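Side-chain contacts in putative decarboxylase involved in desferrioxamine biosynthesis (Erwinia amylovora, PDB 5O5C), which probably decarboxylates lysine, using pyridoxal 5'-phosphate as cofactor, in the pathway that makes the siderophore desferrioxamine E: residues A283-C288 / M293-D298; I234-D237 / R243-V246; V267-T272 / S277-G282. All coordinates share one frame; numbering follows the deposited sequence.

Contact 1: residues A283-C288 / M293-D298. With PLP (pyridoxal-5'-phosphate), chain H.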
ATOM      1  N   ALA B 283       0.684  32.626  -3.326  1.00 30.46           N
ATOM      2  CA  ALA B 283       1.389  33.102  -4.509  1.00 26.83           C
ATOM      3  C   ALA B 283       1.482  32.041  -5.639  1.00 27.21           C
ATOM      4  O   ALA B 283       1.197  32.312  -6.802  1.00 24.63           O
ATOM      5  CB  ALA B 283       2.737  33.575  -4.116  1.00 27.42           C
ATOM      6  N   ILE B 284       1.838  30.815  -5.272  1.00 25.20           N
ATOM      7  CA  ILE B 284       1.883  29.735  -6.232  1.00 26.34           C
ATOM      8  C   ILE B 284       0.546  29.515  -6.938  1.00 23.17           C
ATOM      9  O   ILE B 284       0.532  29.208  -8.103  1.00 28.37           O
ATOM     10  CB  ILE B 284       2.432  28.436  -5.605  1.00 24.59           C
ATOM     11  CG1 ILE B 284       3.884  28.660  -5.193  1.00 25.09           C
ATOM     12  CG2 ILE B 284       2.395  27.310  -6.608  1.00 25.87           C
ATOM     13  CD1 ILE B 284       4.498  27.595  -4.325  1.00 28.24           C
ATOM     14  N   SER B 285      -0.551  29.629  -6.208  1.00 26.95           N
ATOM     15  CA  SER B 285      -1.893  29.370  -6.718  1.00 27.53           C
ATOM     16  C   SER B 285      -2.347  30.460  -7.715  1.00 29.69           C
ATOM     17  O   SER B 285      -3.077  30.163  -8.639  1.00 30.14           O
ATOM     18  CB  SER B 285      -2.872  29.286  -5.547  1.00 27.86           C
ATOM     19  OG  SER B 285      -4.213  29.215  -5.988  1.00 27.51           O
ATOM     20  N   GLU B 286      -1.920  31.712  -7.497  1.00 31.78           N
ATOM     21  CA  GLU B 286      -2.135  32.822  -8.463  1.00 33.53           C
ATOM     22  C   GLU B 286      -1.330  32.583  -9.785  1.00 32.00           C
ATOM     23  O   GLU B 286      -1.859  32.692 -10.906  1.00 31.63           O
ATOM     24  CB  GLU B 286      -1.763  34.190  -7.853  1.00 36.04           C
ATOM     25  CG  GLU B 286      -1.900  34.305  -6.328  1.00 43.48           C
ATOM     26  CD  GLU B 286      -1.986  35.730  -5.800  1.00 49.70           C
ATOM     27  OE1 GLU B 286      -1.466  36.659  -6.475  1.00 62.67           O
ATOM     28  OE2 GLU B 286      -2.554  35.911  -4.697  1.00 48.12           O
ATOM     29  N   LEU B 287      -0.069  32.195  -9.657  1.00 30.30           N
ATOM     30  CA  LEU B 287       0.706  31.876 -10.839  1.00 32.83           C
ATOM     31  C   LEU B 287       0.044  30.724 -11.607  1.00 31.95           C
ATOM     32  O   LEU B 287      -0.136  30.796 -12.837  1.00 30.67           O
ATOM     33  CB  LEU B 287       2.160  31.546 -10.466  1.00 36.44           C
ATOM     34  CG  LEU B 287       3.169  31.623 -11.614  1.00 38.73           C
ATOM     35  CD1 LEU B 287       4.524  32.143 -11.171  1.00 38.54           C
ATOM     36  CD2 LEU B 287       3.335  30.305 -12.341  1.00 40.32           C
ATOM     37  N   CYS B 288      -0.306  29.668 -10.879  1.00 26.26           N
ATOM     38  CA  CYS B 288      -0.963  28.545 -11.493  1.00 26.87           C
ATOM     39  C   CYS B 288      -2.216  28.928 -12.288  1.00 27.57           C
ATOM     40  O   CYS B 288      -2.302  28.604 -13.438  1.00 25.16           O
ATOM     41  CB  CYS B 288      -1.300  27.486 -10.476  1.00 26.83           C
ATOM     42  SG  CYS B 288       0.171  26.568 -10.021  1.00 25.71           S
ATOM     43  N   MET B 293      -2.458  26.148 -14.788  1.00 27.76           N
ATOM     44  CA  MET B 293      -1.722  24.980 -14.264  1.00 29.52           C
ATOM     45  C   MET B 293      -2.401  24.299 -13.093  1.00 23.67           C
ATOM     46  O   MET B 293      -3.118  24.920 -12.362  1.00 26.21           O
ATOM     47  CB  MET B 293      -0.303  25.369 -13.861  1.00 32.33           C
ATOM     48  CG  MET B 293       0.559  25.665 -15.064  1.00 35.87           C
ATOM     49  SD  MET B 293       2.271  25.675 -14.618  1.00 37.39           S
ATOM     50  CE  MET B 293       2.433  27.195 -13.675  1.00 37.81           C
ATOM     51  N   TRP B 294      -2.121  23.009 -12.924  1.00 25.67           N
ATOM     52  CA  TRP B 294      -2.625  22.223 -11.825  1.00 25.12           C
ATOM     53  C   TRP B 294      -1.765  22.609 -10.616  1.00 25.68           C
ATOM     54  O   TRP B 294      -0.545  22.656 -10.741  1.00 25.30           O
ATOM     55  CB  TRP B 294      -2.471  20.728 -12.132  1.00 27.38           C
ATOM     56  CG  TRP B 294      -2.968  19.798 -11.077  1.00 31.83           C
ATOM     57  CD1 TRP B 294      -2.391  19.518  -9.849  1.00 36.59           C
ATOM     58  CD2 TRP B 294      -4.162  19.045 -11.127  1.00 32.00           C
ATOM     59  NE1 TRP B 294      -3.170  18.611  -9.154  1.00 34.19           N
ATOM     60  CE2 TRP B 294      -4.249  18.297  -9.924  1.00 33.33           C
ATOM     61  CE3 TRP B 294      -5.152  18.893 -12.091  1.00 29.94           C
ATOM     62  CZ2 TRP B 294      -5.288  17.414  -9.672  1.00 32.21           C
ATOM     63  CZ3 TRP B 294      -6.154  18.061 -11.841  1.00 30.95           C
ATOM     64  CH2 TRP B 294      -6.234  17.321 -10.626  1.00 34.34           C
ATOM     65  N   MET B 295      -2.409  22.907  -9.491  1.00 23.91           N
ATOM     66  CA  MET B 295      -1.714  23.074  -8.228  1.00 25.34           C
ATOM     67  C   MET B 295      -1.879  21.849  -7.354  1.00 23.91           C
ATOM     68  O   MET B 295      -2.992  21.468  -6.929  1.00 22.77           O
ATOM     69  CB  MET B 295      -2.161  24.306  -7.468  1.00 28.14           C
ATOM     70  CG  MET B 295      -1.144  24.783  -6.445  1.00 32.89           C
ATOM     71  SD  MET B 295      -1.886  25.932  -5.279  1.00 39.62           S
ATOM     72  CE  MET B 295      -0.569  26.160  -4.102  1.00 33.91           C
ATOM     73  N   HIS B 296      -0.753  21.219  -7.080  1.00 21.75           N
ATOM     74  CA  HIS B 296      -0.745  20.132  -6.149  1.00 23.01           C
ATOM     75  C   HIS B 296      -0.031  20.566  -4.876  1.00 24.39           C
ATOM     76  O   HIS B 296       1.094  21.076  -4.915  1.00 28.72           O
ATOM     77  CB  HIS B 296      -0.078  18.932  -6.766  1.00 23.37           C
ATOM     78  CG  HIS B 296       0.184  17.854  -5.787  1.00 23.55           C
ATOM     79  ND1 HIS B 296      -0.832  17.267  -5.076  1.00 20.93           N
ATOM     80  CD2 HIS B 296       1.336  17.282  -5.360  1.00 23.65           C
ATOM     81  CE1 HIS B 296      -0.329  16.321  -4.322  1.00 20.91           C
ATOM     82  NE2 HIS B 296       0.991  16.342  -4.429  1.00 23.04           N
ATOM     83  N   VAL B 297      -0.699  20.414  -3.744  1.00 22.60           N
ATOM     84  CA  VAL B 297      -0.032  20.668  -2.462  1.00 22.79           C
ATOM     85  C   VAL B 297       0.438  19.354  -1.866  1.00 20.54           C
ATOM     86  O   VAL B 297      -0.384  18.483  -1.595  1.00 22.68           O
ATOM     87  CB  VAL B 297      -0.934  21.466  -1.518  1.00 21.17           C
ATOM     88  CG1 VAL B 297      -0.390  21.504  -0.106  1.00 24.72           C
ATOM     89  CG2 VAL B 297      -1.029  22.863  -2.049  1.00 22.87           C
ATOM     90  N   ASP B 298       1.751  19.177  -1.728  1.00 21.00           N
ATOM     91  CA  ASP B 298       2.308  18.013  -1.009  1.00 19.99           C
ATOM     92  C   ASP B 298       2.378  18.355   0.462  1.00 20.06           C
ATOM     93  O   ASP B 298       3.261  19.078   0.897  1.00 21.17           O
ATOM     94  CB  ASP B 298       3.631  17.575  -1.598  1.00 20.31           C
ATOM     95  CG  ASP B 298       4.193  16.323  -0.971  1.00 19.95           C
ATOM     96  OD1 ASP B 298       3.698  15.831   0.058  1.00 24.07           O
ATOM     97  OD2 ASP B 298       5.181  15.832  -1.479  1.00 19.38           O
TER
HETATM   98  N1  PLP H 601       6.008  14.009   0.438  1.00 35.64           N
HETATM   99  C2  PLP H 601       6.671  14.537   1.488  1.00 36.73           C
HETATM  100  C2A PLP H 601       6.652  16.016   1.736  1.00 35.63           C
HETATM  101  C3  PLP H 601       7.396  13.634   2.393  1.00 37.96           C
HETATM  102  O3  PLP H 601       8.090  14.111   3.479  1.00 41.45           O
HETATM  103  C4  PLP H 601       7.326  12.189   2.066  1.00 37.02           C
HETATM  104  C4A PLP H 601       8.072  11.188   2.859  1.00 39.68           C
HETATM  105  C5  PLP H 601       6.573  11.741   0.893  1.00 36.93           C
HETATM  106  C6  PLP H 601       5.964  12.705   0.115  1.00 36.16           C
HETATM  107  C5A PLP H 601       6.515  10.269   0.553  1.00 37.44           C
HETATM  108  O4P PLP H 601       5.670   9.715   1.574  1.00 39.86           O
HETATM  109  P   PLP H 601       5.411   8.150   1.877  1.00 38.91           P
HETATM  110  O1P PLP H 601       6.684   7.674   2.501  1.00 40.94           O
HETATM  111  O2P PLP H 601       4.297   8.159   2.892  1.00 40.13           O
HETATM  112  O3P PLP H 601       5.070   7.420   0.626  1.00 36.33           O
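Met295 from strand 294-299, and Met293 from the loop just before it, reach onto helix 281-290 at two levels, and their apolar packing makes most of this contact. Met295 runs out fully extended, CG anti to the backbone N (chi1 -159°), which lays its SD 3.5 Å from Ser285 CB. Its CE goes on to Ile284 and ends 4.0 Å from CG2, the two side chains crossing at about a right angle. Met293 instead folds at its last torsion, and its CE meets Leu287 CD2 at 3.5 Å. Between the two methionines sits the sulfur of Cys288, with SG 4.1 Å from CB of Met293 and just as far from CB of Met295.

Between the two segments the one hydrogen bond is backbone to backbone: Met293 N donates to Cys288 O at 2.8 Å, coming from above the carbonyl plane. On the strand's other face Trp294 NE1 is bound by Ser323 OG. At the far end Asp298 sets OD2 2.8 Å and OD1 3.0 Å from N1 of the cofactor, probably keeping that nitrogen protonated, as in other fold-type I enzymes; Asn174 ND2 also bonds OD2 and probably helps to position it.

In the beta-alpha-beta unit residues 283-288 run nearly antiparallel to 294-298, at 158°, their axes approaching to 8.4 Å; Ile284 and Cys288 also cover Val266 of strand 262-269, while Leu287 packs on helix 246-258.

Contact 2: residues I234-D237 / R243-V246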
ATOM      1  N   ILE B 234      11.017  20.694 -13.632  1.00 22.81           N
ATOM      2  CA  ILE B 234      11.911  21.855 -13.521  1.00 26.51           C
ATOM      3  C   ILE B 234      12.055  22.237 -12.015  1.00 26.28           C
ATOM      4  O   ILE B 234      11.081  22.674 -11.378  1.00 24.37           O
ATOM      5  CB  ILE B 234      11.424  23.046 -14.386  1.00 29.77           C
ATOM      6  CG1 ILE B 234      11.382  22.630 -15.874  1.00 39.99           C
ATOM      7  CG2 ILE B 234      12.380  24.207 -14.276  1.00 37.15           C
ATOM      8  CD1 ILE B 234      10.634  23.572 -16.791  1.00 40.00           C
ATOM      9  N   PRO B 235      13.249  22.010 -11.437  1.00 26.08           N
ATOM     10  CA  PRO B 235      13.516  22.399 -10.048  1.00 28.50           C
ATOM     11  C   PRO B 235      13.650  23.911  -9.914  1.00 28.67           C
ATOM     12  O   PRO B 235      14.363  24.527 -10.695  1.00 32.23           O
ATOM     13  CB  PRO B 235      14.853  21.699  -9.703  1.00 28.34           C
ATOM     14  CG  PRO B 235      15.075  20.713 -10.795  1.00 30.26           C
ATOM     15  CD  PRO B 235      14.318  21.170 -11.993  1.00 27.44           C
ATOM     16  N   VAL B 236      12.974  24.471  -8.918  1.00 26.83           N
ATOM     17  CA  VAL B 236      12.886  25.882  -8.683  1.00 27.36           C
ATOM     18  C   VAL B 236      13.633  26.221  -7.397  1.00 28.42           C
ATOM     19  O   VAL B 236      13.455  25.563  -6.354  1.00 23.93           O
ATOM     20  CB  VAL B 236      11.399  26.282  -8.530  1.00 28.33           C
ATOM     21  CG1 VAL B 236      11.248  27.779  -8.304  1.00 26.81           C
ATOM     22  CG2 VAL B 236      10.597  25.792  -9.751  1.00 28.34           C
ATOM     23  N   ASP B 237      14.439  27.279  -7.459  1.00 28.31           N
ATOM     24  CA  ASP B 237      15.316  27.648  -6.349  1.00 29.22           C
ATOM     25  C   ASP B 237      14.465  27.940  -5.140  1.00 25.87           C
ATOM     26  O   ASP B 237      13.286  28.228  -5.247  1.00 27.09           O
ATOM     27  CB  ASP B 237      16.173  28.878  -6.721  1.00 32.19           C
ATOM     28  CG  ASP B 237      17.355  29.085  -5.801  1.00 32.94           C
ATOM     29  OD1 ASP B 237      17.648  28.223  -4.936  1.00 38.56           O
ATOM     30  OD2 ASP B 237      18.027  30.124  -5.954  1.00 39.83           O
ATOM     31  N   ARG B 243      11.978  28.068   1.538  1.00 26.21           N
ATOM     32  CA  ARG B 243      10.714  28.056   0.821  1.00 28.72           C
ATOM     33  C   ARG B 243      10.949  28.339  -0.627  1.00 29.53           C
ATOM     34  O   ARG B 243      11.813  29.175  -0.956  1.00 27.60           O
ATOM     35  CB  ARG B 243       9.785  29.160   1.314  1.00 29.73           C
ATOM     36  CG  ARG B 243       9.502  29.126   2.789  1.00 31.04           C
ATOM     37  CD  ARG B 243       8.616  30.290   3.207  1.00 32.94           C
ATOM     38  NE  ARG B 243       8.414  30.283   4.639  1.00 33.57           N
ATOM     39  CZ  ARG B 243       7.996  31.309   5.381  1.00 37.94           C
ATOM     40  NH1 ARG B 243       7.717  32.500   4.844  1.00 45.59           N
ATOM     41  NH2 ARG B 243       7.882  31.152   6.687  1.00 33.64           N
ATOM     42  N   MET B 244      10.182  27.670  -1.491  1.00 24.20           N
ATOM     43  CA  MET B 244      10.226  27.935  -2.895  1.00 28.36           C
ATOM     44  C   MET B 244      10.041  29.429  -3.231  1.00 24.67           C
ATOM     45  O   MET B 244       9.112  30.078  -2.792  1.00 23.40           O
ATOM     46  CB  MET B 244       9.172  27.116  -3.637  1.00 31.37           C
ATOM     47  CG  MET B 244       9.127  27.396  -5.128  1.00 35.58           C
ATOM     48  SD  MET B 244       7.721  26.617  -5.897  1.00 41.54           S
ATOM     49  CE  MET B 244       7.935  27.159  -7.534  1.00 43.32           C
ATOM     50  N   ASP B 245      10.917  29.948  -4.072  1.00 27.59           N
ATOM     51  CA  ASP B 245      10.881  31.366  -4.442  1.00 25.60           C
ATOM     52  C   ASP B 245       9.996  31.619  -5.647  1.00 22.87           C
ATOM     53  O   ASP B 245      10.312  31.199  -6.738  1.00 21.70           O
ATOM     54  CB  ASP B 245      12.292  31.812  -4.738  1.00 31.21           C
ATOM     55  CG  ASP B 245      12.389  33.298  -5.039  1.00 31.70           C
ATOM     56  OD1 ASP B 245      11.382  33.947  -5.414  1.00 33.47           O
ATOM     57  OD2 ASP B 245      13.503  33.792  -4.918  1.00 37.17           O
ATOM     58  N   VAL B 246       8.913  32.345  -5.458  1.00 27.12           N
ATOM     59  CA  VAL B 246       7.901  32.515  -6.503  1.00 29.61           C
ATOM     60  C   VAL B 246       8.378  33.363  -7.670  1.00 28.82           C
ATOM     61  O   VAL B 246       7.947  33.139  -8.779  1.00 23.29           O
ATOM     62  CB  VAL B 246       6.570  33.071  -5.972  1.00 34.91           C
ATOM     63  CG1 VAL B 246       6.101  32.260  -4.779  1.00 37.22           C
ATOM     64  CG2 VAL B 246       6.679  34.548  -5.575  1.00 42.60           C
TER
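Met244 lays its end against Val236, the last residue of edge strand 233-236, where the chain leaves the mixed sheet of the fold-type I (aspartate aminotransferase) PLP domain and turns toward helix 246-258. Starting at CB, the side chain sets off with CG anti to the backbone N (chi1 178°) and stays extended to its tip. CG comes first, passing 3.8 Å from Val236 CG1. SD follows, packing against Ile284 of helix 281-290. The terminal CE closes on the valine, 3.5 Å from CG1, which is tighter than usual for two carbons, and 3.7 Å from both CB and CG2. One methyl lies against the branch point and both branches of Val236. Leu249 and Ser212 border the same methionine, placing it between the sheet and the helices packed on it.

Beside this apolar patch the backbones are joined once, and the residues there lie nearer the surface. Asp245 holds the N-cap position of helix 246-258, its OD1 making a weak bond to Cys248 N. The carboxylates of Asp237 and Asp245 stay apart, OD2 to OD2 5.9 Å. Asp245 N donates to Asp237 O at 3.2 Å, long but almost straight at 174°, the donor tilted 19° from the carbonyl plane.

Contact 3: residues V267-T272 / S277-G282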
ATOM      1  N   VAL B 267       4.154  21.654  -8.174  1.00 21.19           N
ATOM      2  CA  VAL B 267       4.076  21.052  -6.867  1.00 23.48           C
ATOM      3  C   VAL B 267       4.613  22.002  -5.833  1.00 24.74           C
ATOM      4  O   VAL B 267       5.794  22.368  -5.867  1.00 22.81           O
ATOM      5  CB  VAL B 267       4.787  19.700  -6.786  1.00 25.00           C
ATOM      6  CG1 VAL B 267       4.841  19.205  -5.350  1.00 27.49           C
ATOM      7  CG2 VAL B 267       4.127  18.712  -7.725  1.00 28.43           C
ATOM      8  N   ALA B 268       3.712  22.352  -4.906  1.00 25.08           N
ATOM      9  CA  ALA B 268       3.993  23.142  -3.702  1.00 24.20           C
ATOM     10  C   ALA B 268       4.016  22.229  -2.514  1.00 23.23           C
ATOM     11  O   ALA B 268       3.007  21.524  -2.262  1.00 21.27           O
ATOM     12  CB  ALA B 268       2.903  24.176  -3.489  1.00 24.09           C
ATOM     13  N   THR B 269       5.124  22.286  -1.761  1.00 19.48           N
ATOM     14  CA  THR B 269       5.347  21.474  -0.601  1.00 21.06           C
ATOM     15  C   THR B 269       5.130  22.288   0.691  1.00 23.75           C
ATOM     16  O   THR B 269       5.886  23.247   1.005  1.00 22.83           O
ATOM     17  CB  THR B 269       6.741  20.828  -0.715  1.00 21.47           C
ATOM     18  OG1 THR B 269       6.764  20.132  -1.945  1.00 20.00           O
ATOM     19  CG2 THR B 269       7.007  19.870   0.413  1.00 21.01           C
ATOM     20  N   SER B 270       4.071  21.913   1.418  1.00 21.67           N
ATOM     21  CA  SER B 270       3.686  22.580   2.645  1.00 22.72           C
ATOM     22  C   SER B 270       4.307  21.817   3.795  1.00 23.21           C
ATOM     23  O   SER B 270       3.601  21.227   4.643  1.00 22.02           O
ATOM     24  CB  SER B 270       2.150  22.702   2.745  1.00 22.76           C
ATOM     25  OG  SER B 270       1.469  21.436   2.647  1.00 24.45           O
ATOM     26  N   GLY B 271       5.648  21.815   3.810  1.00 22.50           N
ATOM     27  CA  GLY B 271       6.438  21.031   4.754  1.00 21.89           C
ATOM     28  C   GLY B 271       7.438  20.168   4.039  1.00 24.23           C
ATOM     29  O   GLY B 271       7.158  18.975   3.765  1.00 20.83           O
ATOM     30  N   THR B 272       8.581  20.763   3.679  1.00 23.86           N
ATOM     31  CA  THR B 272       9.626  19.998   3.039  1.00 24.33           C
ATOM     32  C   THR B 272      10.177  18.972   4.025  1.00 25.62           C
ATOM     33  O   THR B 272      10.212  19.219   5.246  1.00 26.31           O
ATOM     34  CB  THR B 272      10.727  20.860   2.377  1.00 24.25           C
ATOM     35  OG1 THR B 272      11.539  21.522   3.350  1.00 25.54           O
ATOM     36  CG2 THR B 272      10.098  21.845   1.434  1.00 25.71           C
ATOM     37  N   SER B 277       9.830  23.321   5.711  1.00 19.96           N
ATOM     38  CA  SER B 277       9.561  24.639   5.207  1.00 19.28           C
ATOM     39  C   SER B 277       8.261  24.528   4.391  1.00 21.05           C
ATOM     40  O   SER B 277       7.960  23.487   3.833  1.00 21.85           O
ATOM     41  CB  SER B 277      10.787  25.150   4.424  1.00 19.04           C
ATOM     42  OG  SER B 277      11.181  24.306   3.300  1.00 17.47           O
ATOM     43  N   ILE B 278       7.510  25.615   4.352  1.00 20.00           N
ATOM     44  CA  ILE B 278       6.188  25.668   3.756  1.00 21.46           C
ATOM     45  C   ILE B 278       6.353  26.620   2.589  1.00 21.60           C
ATOM     46  O   ILE B 278       6.659  27.795   2.829  1.00 23.44           O
ATOM     47  CB  ILE B 278       5.143  26.190   4.774  1.00 19.88           C
ATOM     48  CG1 ILE B 278       4.848  25.102   5.838  1.00 20.15           C
ATOM     49  CG2 ILE B 278       3.846  26.585   4.084  1.00 23.58           C
ATOM     50  CD1 ILE B 278       4.361  25.609   7.181  1.00 19.94           C
ATOM     51  N   ASP B 279       6.214  26.107   1.364  1.00 20.49           N
ATOM     52  CA  ASP B 279       6.186  26.946   0.161  1.00 24.10           C
ATOM     53  C   ASP B 279       4.984  27.968   0.262  1.00 24.07           C
ATOM     54  O   ASP B 279       4.043  27.760   1.042  1.00 25.90           O
ATOM     55  CB  ASP B 279       6.122  26.099  -1.130  1.00 25.76           C
ATOM     56  CG  ASP B 279       7.379  25.190  -1.368  1.00 28.57           C
ATOM     57  OD1 ASP B 279       8.451  25.408  -0.786  1.00 29.04           O
ATOM     58  OD2 ASP B 279       7.271  24.217  -2.161  1.00 26.68           O
ATOM     59  N   PRO B 280       5.061  29.104  -0.450  1.00 26.96           N
ATOM     60  CA  PRO B 280       4.006  30.190  -0.362  1.00 23.92           C
ATOM     61  C   PRO B 280       2.814  29.789  -1.181  1.00 23.29           C
ATOM     62  O   PRO B 280       2.844  29.881  -2.424  1.00 24.15           O
ATOM     63  CB  PRO B 280       4.688  31.432  -0.972  1.00 22.65           C
ATOM     64  CG  PRO B 280       5.936  30.967  -1.550  1.00 26.04           C
ATOM     65  CD  PRO B 280       6.281  29.563  -1.151  1.00 24.61           C
ATOM     66  N   LEU B 281       1.777  29.299  -0.520  1.00 24.87           N
ATOM     67  CA  LEU B 281       0.705  28.620  -1.236  1.00 25.16           C
ATOM     68  C   LEU B 281      -0.103  29.574  -2.072  1.00 25.92           C
ATOM     69  O   LEU B 281      -0.353  29.316  -3.271  1.00 22.00           O
ATOM     70  CB  LEU B 281      -0.163  27.839  -0.250  1.00 25.86           C
ATOM     71  CG  LEU B 281       0.606  26.704   0.470  1.00 27.57           C
ATOM     72  CD1 LEU B 281      -0.328  25.946   1.412  1.00 27.87           C
ATOM     73  CD2 LEU B 281       1.237  25.738  -0.523  1.00 28.99           C
ATOM     74  N   GLY B 282      -0.496  30.686  -1.441  1.00 25.65           N
ATOM     75  CA  GLY B 282      -1.225  31.753  -2.110  1.00 27.83           C
ATOM     76  C   GLY B 282      -0.584  32.259  -3.384  1.00 27.07           C
ATOM     77  O   GLY B 282      -1.207  32.273  -4.421  1.00 28.12           O
TER
HETATM   78  O   HOH W   1       7.736  22.042  -3.929  1.00 45.49           O
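Asp279 and Thr269 grip each other through two bonds. Asp279 N gives a nearly straight one to Thr269 O at 2.9 Å, and Thr269 N returns the other to Asp279 OD2, also 2.9 Å, striking that oxygen from above the carboxylate plane. With CG beside its own backbone N (chi1 -64°), the carboxylate lies alongside Thr269, the two side chains pointing the same way. A water also donates to OD2 and to Val267 O, and accepts from Thr269 OG1. OD1 meanwhile takes Met244 N, so both carboxylate oxygens are occupied.

This is the turn out of strand 262-269 in the beta-alpha-beta unit, before helix 281-290, with a single bridge of Ser270 to Ile278 and an inverse gamma turn centred on Ser270. Gly271, which touches the cofactor, offers its N to Ser277 O only weakly, whereas Thr272 N reaches that oxygen in the carbonyl plane, on a lone pair, at 2.8 Å. Thr272 OG1 donates to Ser277 OG, which is also bonded to Tyr242 O.

The helix side is looser; between the segments it has carbon contacts and no polar bond: Leu281 CD2 meets Ala268 CB at 3.7 Å, and Leu281 CD1 stands 4.3 Å from Ser270 CB.

In the fold
Contacts 1 and 3 are buried and serve the same beta-alpha-beta unit: contact 3 turns the chain from strand 262-269 into helix 281-290, and contact 1 brings that helix back onto the neighbouring strand 294-299. Each reaches the cofactor at one end, through Asp298 and Gly271. Contact 2 lies away from it, at the sheet's edge, and is only partly buried. Their chemistry follows: methionine and sulfur packing in contact 1, a polar network with a water in contact 3, one methyl cluster beside a helix cap in contact 2. They interlock as well. Val246 packs on Ala283 of contact 1 and Pro280 of contact 3, and backbone bonds from Ala268 to His296 and Asp298 pair the strands of contacts 1 and 3.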